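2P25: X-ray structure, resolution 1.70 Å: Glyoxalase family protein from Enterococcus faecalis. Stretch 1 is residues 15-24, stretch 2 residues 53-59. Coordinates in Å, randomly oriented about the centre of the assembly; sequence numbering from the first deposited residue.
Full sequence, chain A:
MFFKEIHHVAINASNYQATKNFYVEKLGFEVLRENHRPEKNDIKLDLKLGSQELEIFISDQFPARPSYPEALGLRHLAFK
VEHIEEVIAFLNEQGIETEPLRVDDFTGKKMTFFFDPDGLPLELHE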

# COMPACT_ATOMS: atom_id res chain seq x y z
N ASN A 15 13.34 -11.94 -3.08
CA ASN A 15 14.60 -12.45 -2.55
C ASN A 15 14.83 -12.03 -1.11
O ASN A 15 14.75 -10.84 -0.79
CB ASN A 15 15.74 -11.96 -3.45
CG ASN A 15 17.12 -12.45 -2.99
OD1 ASN A 15 17.78 -11.84 -2.13
ND2 ASN A 15 17.56 -13.54 -3.58
N TYR A 16 15.17 -13.00 -0.26
CA TYR A 16 15.27 -12.73 1.17
C TYR A 16 16.42 -11.76 1.50
O TYR A 16 16.21 -10.76 2.19
CB TYR A 16 15.46 -14.04 1.94
CG TYR A 16 15.65 -13.86 3.43
CD1 TYR A 16 14.55 -13.70 4.28
CD2 TYR A 16 16.93 -13.91 4.00
CE1 TYR A 16 14.73 -13.58 5.66
CE2 TYR A 16 17.11 -13.77 5.36
CZ TYR A 16 16.01 -13.61 6.19
OH TYR A 16 16.19 -13.50 7.55
N GLN A 17 17.63 -12.04 1.01
CA GLN A 17 18.76 -11.16 1.38
C GLN A 17 18.58 -9.73 0.84
O GLN A 17 18.91 -8.75 1.52
CB GLN A 17 20.13 -11.76 1.01
CG GLN A 17 21.32 -11.08 1.74
CD GLN A 17 21.07 -10.83 3.25
OE1 GLN A 17 20.78 -11.76 4.03
NE2 GLN A 17 21.18 -9.56 3.66
N ALA A 18 18.02 -9.61 -0.36
CA ALA A 18 17.71 -8.30 -0.97
C ALA A 18 16.75 -7.50 -0.07
O ALA A 18 16.91 -6.29 0.11
CB ALA A 18 17.09 -8.50 -2.33
N THR A 19 15.76 -8.20 0.48
CA THR A 19 14.71 -7.61 1.30
C THR A 19 15.31 -7.11 2.62
O THR A 19 15.05 -5.97 3.04
CB THR A 19 13.57 -8.62 1.56
OG1 THR A 19 12.97 -9.02 0.31
CG2 THR A 19 12.48 -7.99 2.44
N LYS A 20 16.14 -7.92 3.27
CA LYS A 20 16.80 -7.46 4.51
C LYS A 20 17.74 -6.28 4.23
O LYS A 20 17.75 -5.30 4.98
CB LYS A 20 17.58 -8.61 5.19
CG LYS A 20 16.72 -9.75 5.74
CD LYS A 20 15.83 -9.26 6.87
CE LYS A 20 15.38 -10.41 7.80
NZ LYS A 20 16.44 -10.84 8.76
N ASN A 21 18.52 -6.36 3.15
CA ASN A 21 19.48 -5.30 2.84
C ASN A 21 18.75 -3.97 2.63
O ASN A 21 19.15 -2.93 3.15
CB ASN A 21 20.28 -5.72 1.61
CG ASN A 21 21.35 -4.72 1.23
OD1 ASN A 21 22.32 -4.49 1.97
ND2 ASN A 21 21.20 -4.15 0.04
N PHE A 22 17.63 -4.02 1.92
CA PHE A 22 16.91 -2.80 1.56
C PHE A 22 16.03 -2.28 2.69
O PHE A 22 16.20 -1.16 3.17
CB PHE A 22 16.09 -3.05 0.29
CG PHE A 22 15.41 -1.81 -0.26
CD1 PHE A 22 16.07 -0.99 -1.21
CD2 PHE A 22 14.12 -1.48 0.13
CE1 PHE A 22 15.42 0.16 -1.74
CE2 PHE A 22 13.44 -0.35 -0.39
CZ PHE A 22 14.12 0.50 -1.31
N TYR A 23 15.06 -3.09 3.13
CA TYR A 23 14.09 -2.60 4.11
C TYR A 23 14.62 -2.47 5.53
O TYR A 23 14.29 -1.53 6.24
CB TYR A 23 12.82 -3.45 4.08
CG TYR A 23 12.00 -3.23 2.84
CD1 TYR A 23 11.16 -2.13 2.74
CD2 TYR A 23 12.08 -4.12 1.75
CE1 TYR A 23 10.40 -1.91 1.60
CE2 TYR A 23 11.32 -3.90 0.59
CZ TYR A 23 10.47 -2.80 0.54
OH TYR A 23 9.69 -2.54 -0.57
N VAL A 24 15.41 -3.44 5.96
CA VAL A 24 15.93 -3.43 7.31
C VAL A 24 17.19 -2.58 7.38
O VAL A 24 17.25 -1.63 8.18
CB VAL A 24 16.14 -4.86 7.84
CG1 VAL A 24 16.79 -4.84 9.26
CG2 VAL A 24 14.79 -5.64 7.86
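Stretch 2 53-59: ELEIFIS

When a helix packs on a β-strand, the strand's alternation and the helix's periodicity must agree on which side chains meet, and the glyoxalase family protein from Enterococcus faecalis offers a compact example. Residues 53-58 form an extended strand, with phi near -101° to -126° and psi between 121° and 139°, and run nearly antiparallel to the helix that begins at Tyr-16. The two N-to-C directions make an angle of 156°, and the axes approach to 9.8 Å. Because successive strand residues point to opposite sides, Leu-54, Ile-56 and Ile-58 turn toward the helix, whereas Glu-53, Glu-55 and Phe-57 make no contact with it.

The contact opens at Asn-15, just before the helix, where the backbones come near each other: its CA lies 6.2 Å from CA of Ile-58. The Asn-15 side chain points away from the strand and serves the helix instead, its OD1 accepting a capping hydrogen bond from Ala-18 N at 2.9 Å. What meets the strand is main chain, with Asn-15 C 3.6 Å from Ile-58 CG2. The same methyl reaches the next peptide nitrogen, Tyr-16 N, also at 3.6 Å, while Tyr-16 CD1 lies 3.8 Å from Ile-58 CD1. Ile-58 thus spans the start of the helix, and more of its surface is covered than that of any other residue in the pair. Farther out, the Tyr-16 hydroxyl OH accepts a hydrogen bond from Lys-20 NZ at 2.9 Å.

Gln-17 and Ala-18 take no part, and the helix next presents Thr-19. Its OG1 donates to Asn-15 O at 2.8 Å, satisfying the hydroxyl within the helix's own first turn. Its methyl carbon CG2 is left to pack 3.7 Å from Ile-56 CD1 and 4.1 Å from Ile-58 CD1, so that a polar residue contributes an apolar surface.

Lys-20, Asn-21 and Phe-22 are again passed over. One turn beyond Thr-19 comes Tyr-23, whose CB points toward the strand. Ile-56 CD1 sits over one face of its ring, 4.0 Å from the centroid and 23° off the normal, a CH-pi contact in which CD1 comes within 3.7 Å of Tyr-23 CD2. On the CD1 side of the ring, Tyr-23 CD1 meets Leu-54 CD2 at 3.7 Å. Val-24 makes no contact. No hydrogen bond crosses between the stretches; 303 Å² of buried surface, counted over both sides, records an interface built from apolar packing.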

# COMPACT_ATOMS: atom_id res chain seq x y z
N GLU A 53 3.76 -0.44 10.31
CA GLU A 53 4.12 -1.85 10.12
C GLU A 53 4.10 -2.24 8.65
O GLU A 53 3.23 -1.83 7.88
CB GLU A 53 3.20 -2.75 10.94
CG GLU A 53 3.56 -4.22 10.91
CD GLU A 53 2.99 -4.99 12.12
OE1 GLU A 53 2.78 -4.37 13.19
OE2 GLU A 53 2.77 -6.21 11.99
N LEU A 54 5.10 -3.03 8.27
CA LEU A 54 5.23 -3.47 6.90
C LEU A 54 5.32 -4.98 6.91
O LEU A 54 6.14 -5.54 7.64
CB LEU A 54 6.51 -2.85 6.31
CG LEU A 54 6.63 -2.42 4.88
CD1 LEU A 54 5.60 -1.32 4.55
CD2 LEU A 54 8.06 -1.95 4.68
N GLU A 55 4.44 -5.65 6.17
CA GLU A 55 4.43 -7.10 6.07
C GLU A 55 4.96 -7.53 4.71
O GLU A 55 4.36 -7.18 3.70
CB GLU A 55 3.01 -7.56 6.21
CG GLU A 55 2.76 -9.00 6.34
CD GLU A 55 1.39 -9.23 6.92
OE1 GLU A 55 1.20 -9.05 8.16
OE2 GLU A 55 0.50 -9.55 6.13
N ILE A 56 6.03 -8.31 4.69
CA ILE A 56 6.64 -8.68 3.42
C ILE A 56 6.56 -10.18 3.24
O ILE A 56 7.00 -10.93 4.12
CB ILE A 56 8.10 -8.20 3.32
CG1 ILE A 56 8.19 -6.72 3.73
CG2 ILE A 56 8.63 -8.46 1.90
CD1 ILE A 56 9.54 -6.10 3.55
N PHE A 57 5.98 -10.60 2.12
CA PHE A 57 5.91 -12.01 1.75
C PHE A 57 7.00 -12.23 0.71
O PHE A 57 7.03 -11.54 -0.28
CB PHE A 57 4.53 -12.33 1.13
CG PHE A 57 3.40 -12.21 2.13
CD1 PHE A 57 2.91 -13.34 2.79
CD2 PHE A 57 2.84 -10.97 2.40
CE1 PHE A 57 1.87 -13.21 3.72
CE2 PHE A 57 1.82 -10.84 3.33
CZ PHE A 57 1.32 -11.96 3.98
N ILE A 58 7.91 -13.18 0.97
CA ILE A 58 9.08 -13.36 0.12
C ILE A 58 9.00 -14.72 -0.56
O ILE A 58 8.95 -15.75 0.10
CB ILE A 58 10.40 -13.27 0.95
CG1 ILE A 58 10.44 -11.97 1.77
CG2 ILE A 58 11.64 -13.35 0.04
CD1 ILE A 58 11.48 -11.96 2.85
N SER A 59 9.06 -14.73 -1.88
CA SER A 59 8.90 -15.98 -2.66
C SER A 59 9.40 -15.78 -4.08
O SER A 59 9.18 -14.74 -4.69
CB SER A 59 7.43 -16.40 -2.69
OG SER A 59 7.24 -17.59 -3.46